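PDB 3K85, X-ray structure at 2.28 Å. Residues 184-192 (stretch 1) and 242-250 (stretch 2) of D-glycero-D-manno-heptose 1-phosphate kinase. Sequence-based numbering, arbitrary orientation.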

# COMPACT_ATOMS: atom_id res chain seq x y z
N PRO A 184 4.24 -1.83 0.41
CA PRO A 184 3.71 -0.88 1.40
C PRO A 184 2.20 -0.80 1.23
O PRO A 184 1.73 -0.30 0.22
CB PRO A 184 4.38 0.44 1.01
CG PRO A 184 5.58 0.03 0.19
CD PRO A 184 5.06 -1.14 -0.60
N LEU A 185 1.45 -1.28 2.21
CA LEU A 185 -0.01 -1.26 2.10
C LEU A 185 -0.73 -0.04 2.68
O LEU A 185 -0.51 0.30 3.85
CB LEU A 185 -0.61 -2.51 2.75
CG LEU A 185 -0.15 -3.91 2.34
CD1 LEU A 185 -0.86 -4.94 3.22
CD2 LEU A 185 -0.47 -4.16 0.87
N LYS A 186 -1.57 0.61 1.89
CA LYS A 186 -2.36 1.74 2.39
C LYS A 186 -3.47 1.10 3.21
O LYS A 186 -4.23 0.29 2.69
CB LYS A 186 -3.02 2.54 1.27
CG LYS A 186 -2.11 3.42 0.44
CD LYS A 186 -2.90 4.54 -0.25
CE LYS A 186 -4.09 4.02 -1.04
NZ LYS A 186 -4.66 5.06 -1.92
N MSE A 187 -3.59 1.45 4.48
CA MSE A 187 -4.66 0.86 5.27
C MSE A 187 -5.75 1.89 5.55
O MSE A 187 -5.47 2.97 6.07
CB MSE A 187 -4.11 0.32 6.60
CG MSE A 187 -3.31 -0.97 6.46
SE MSE A 187 -4.35 -2.54 5.90
CE MSE A 187 -5.38 -2.78 7.52
N LYS A 188 -6.98 1.57 5.17
CA LYS A 188 -8.10 2.48 5.43
C LYS A 188 -8.13 2.81 6.94
O LYS A 188 -7.95 1.93 7.78
CB LYS A 188 -9.42 1.84 4.99
CG LYS A 188 -9.53 1.71 3.47
CD LYS A 188 -10.97 1.75 2.98
CE LYS A 188 -11.75 0.48 3.35
NZ LYS A 188 -11.31 -0.72 2.58
N ARG A 189 -8.33 4.08 7.27
CA ARG A 189 -8.34 4.50 8.67
C ARG A 189 -9.28 3.71 9.58
O ARG A 189 -8.93 3.41 10.72
CB ARG A 189 -8.66 6.00 8.78
CG ARG A 189 -8.62 6.49 10.22
CD ARG A 189 -9.07 7.93 10.36
NE ARG A 189 -10.47 8.11 9.98
CZ ARG A 189 -11.11 9.28 10.04
NH1 ARG A 189 -10.47 10.37 10.45
NH2 ARG A 189 -12.39 9.35 9.68
N TRP A 190 -10.48 3.39 9.09
CA TRP A 190 -11.42 2.67 9.92
C TRP A 190 -10.97 1.25 10.26
O TRP A 190 -11.34 0.71 11.30
CB TRP A 190 -12.80 2.64 9.28
CG TRP A 190 -12.97 1.64 8.18
CD1 TRP A 190 -12.88 1.87 6.84
CD2 TRP A 190 -13.29 0.25 8.32
NE1 TRP A 190 -13.12 0.72 6.14
CE2 TRP A 190 -13.38 -0.29 7.02
CE3 TRP A 190 -13.50 -0.60 9.42
CZ2 TRP A 190 -13.68 -1.65 6.79
CZ3 TRP A 190 -13.80 -1.94 9.18
CH2 TRP A 190 -13.88 -2.45 7.88
N ILE A 191 -10.17 0.63 9.39
CA ILE A 191 -9.68 -0.73 9.65
C ILE A 191 -8.63 -0.64 10.75
O ILE A 191 -8.58 -1.47 11.67
CB ILE A 191 -9.06 -1.35 8.37
CG1 ILE A 191 -10.16 -1.61 7.34
CG2 ILE A 191 -8.32 -2.64 8.71
CD1 ILE A 191 -9.64 -2.07 6.01
N VAL A 192 -7.80 0.38 10.66
CA VAL A 192 -6.75 0.59 11.65
C VAL A 192 -7.36 0.87 13.00
O VAL A 192 -6.94 0.29 14.01
CB VAL A 192 -5.84 1.76 11.25
CG1 VAL A 192 -4.76 1.97 12.31
CG2 VAL A 192 -5.22 1.48 9.90
N THR A 242 -3.87 -13.62 6.41
CA THR A 242 -4.00 -12.45 7.27
C THR A 242 -4.07 -11.17 6.46
O THR A 242 -4.88 -10.29 6.76
CB THR A 242 -2.84 -12.36 8.28
OG1 THR A 242 -2.86 -13.52 9.13
CG2 THR A 242 -2.99 -11.13 9.17
N LYS A 243 -3.25 -11.06 5.42
CA LYS A 243 -3.26 -9.87 4.58
C LYS A 243 -4.67 -9.68 4.03
O LYS A 243 -5.29 -8.63 4.22
CB LYS A 243 -2.30 -10.01 3.40
CG LYS A 243 -2.26 -8.77 2.52
CD LYS A 243 -1.41 -8.97 1.28
CE LYS A 243 -2.03 -9.99 0.34
NZ LYS A 243 -1.31 -10.02 -0.96
N LEU A 244 -5.16 -10.72 3.37
CA LEU A 244 -6.48 -10.70 2.78
C LEU A 244 -7.61 -10.47 3.79
O LEU A 244 -8.66 -9.92 3.44
CB LEU A 244 -6.70 -11.99 1.99
CG LEU A 244 -8.06 -12.19 1.33
CD1 LEU A 244 -8.40 -11.00 0.43
CD2 LEU A 244 -8.05 -13.50 0.55
N ALA A 245 -7.41 -10.87 5.04
CA ALA A 245 -8.42 -10.68 6.07
C ALA A 245 -8.46 -9.22 6.53
O ALA A 245 -9.52 -8.61 6.59
CB ALA A 245 -8.16 -11.59 7.25
N LEU A 246 -7.29 -8.67 6.87
CA LEU A 246 -7.20 -7.29 7.34
C LEU A 246 -7.47 -6.21 6.29
O LEU A 246 -7.86 -5.09 6.64
CB LEU A 246 -5.84 -7.03 7.96
CG LEU A 246 -5.57 -7.68 9.31
CD1 LEU A 246 -4.23 -7.19 9.82
CD2 LEU A 246 -6.68 -7.31 10.30
N LEU A 247 -7.25 -6.53 5.01
CA LEU A 247 -7.51 -5.56 3.96
C LEU A 247 -9.01 -5.31 3.82
O LEU A 247 -9.43 -4.29 3.26
CB LEU A 247 -6.96 -6.05 2.62
CG LEU A 247 -5.44 -6.01 2.43
CD1 LEU A 247 -5.10 -6.50 1.03
CD2 LEU A 247 -4.94 -4.59 2.65
N LYS A 248 -9.81 -6.24 4.33
CA LYS A 248 -11.26 -6.12 4.27
C LYS A 248 -11.84 -5.70 5.63
O LYS A 248 -13.03 -5.42 5.75
CB LYS A 248 -11.89 -7.46 3.82
CG LYS A 248 -11.71 -7.76 2.33
CD LYS A 248 -12.53 -8.99 1.91
CE LYS A 248 -12.75 -9.05 0.38
NZ LYS A 248 -11.50 -9.30 -0.41
N GLY A 249 -10.98 -5.65 6.64
CA GLY A 249 -11.42 -5.25 7.97
C GLY A 249 -12.03 -6.40 8.76
O GLY A 249 -12.66 -6.20 9.80
N ASP A 250 -11.84 -7.61 8.26
CA ASP A 250 -12.38 -8.77 8.94
C ASP A 250 -11.51 -9.15 10.14
O ASP A 250 -10.69 -10.06 10.06
CB ASP A 250 -12.47 -9.95 7.98
CG ASP A 250 -13.28 -11.10 8.53
OD1 ASP A 250 -13.19 -11.36 9.75
OD2 ASP A 250 -13.99 -11.75 7.74
O HOH W 1 -8.56 -2.16 2.21

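Stretch 1 opens in a strand and passes through a loop into a helix beginning at Arg189, with Lys188 at the N-cap. Stretch 2 is the last part of a helix and the turn that ends it. The two backbones come closest where that turn meets the new helix: the CA atoms of Ile191 and Gly249 lie 5.1 Å apart, against 7.1 Å for those of Met187 and Leu247. No direct hydrogen bond crosses between the stretches; side chains pack on one another and on the backbone of stretch 2, supplemented by one water.

Leu247 is covered most. Its CA-to-CB bond points away from stretch 1, yet the m,t rotamer brings the end of the side chain back, so that CD2 lies 4.1 Å from Leu185 CD1 and 3.9 Å from Met187 SE. Leu185 has the same m,t conformation but starts toward stretch 2, and its CD1 also rests 4.1 Å from Lys243 CG. That contact uses the aliphatic part of the lysine, whose NZ is hydrogen-bonded elsewhere in the structure.

Met187, present as selenomethionine, sets out sideways. With all three chi angles m, its chain folds round, placing SE near Leu247 and the terminal CE 3.5 Å from Leu246 O and 4.3 Å from Leu246 CB. A flexible, unbranched chain can reach both leucines from a sideways start.

Ile191 points toward the helix end. CG2 lies 3.2 Å from Leu246 O, while chi1 m and chi2 t extend CD1 to 3.6 Å from that oxygen, 3.5 Å from Leu247 O and 3.9 Å from Gly249 N. The beta-branched residue thus fills the space beside the turning backbone.

Gly249 makes that turn possible. Its phi of 83° is positive, and a CB here would be jammed against the preceding carbonyl oxygen; it would also fall 2.2 Å from Trp190 CH2. Without one, the indole can close in: chi1 of 79° (p) carries the ring from its sideways start until CH2 is 3.7 Å from Gly249 CA and 3.8 Å from Lys248 O, both approached obliquely. Asp250 N bonds back to Ala245 O at 3.0 Å, securing the turn.

Lys188 adds the polar link. Its CA-to-CB bond points toward stretch 2, and chi3 and chi4, both m, bend the chain's end. NZ remains 4.1 Å from Leu247 O, too far for a direct bond, but water 1 spans the gap, accepting from Lys188 NZ at 3.1 Å and donating to Leu247 O at 2.5 Å.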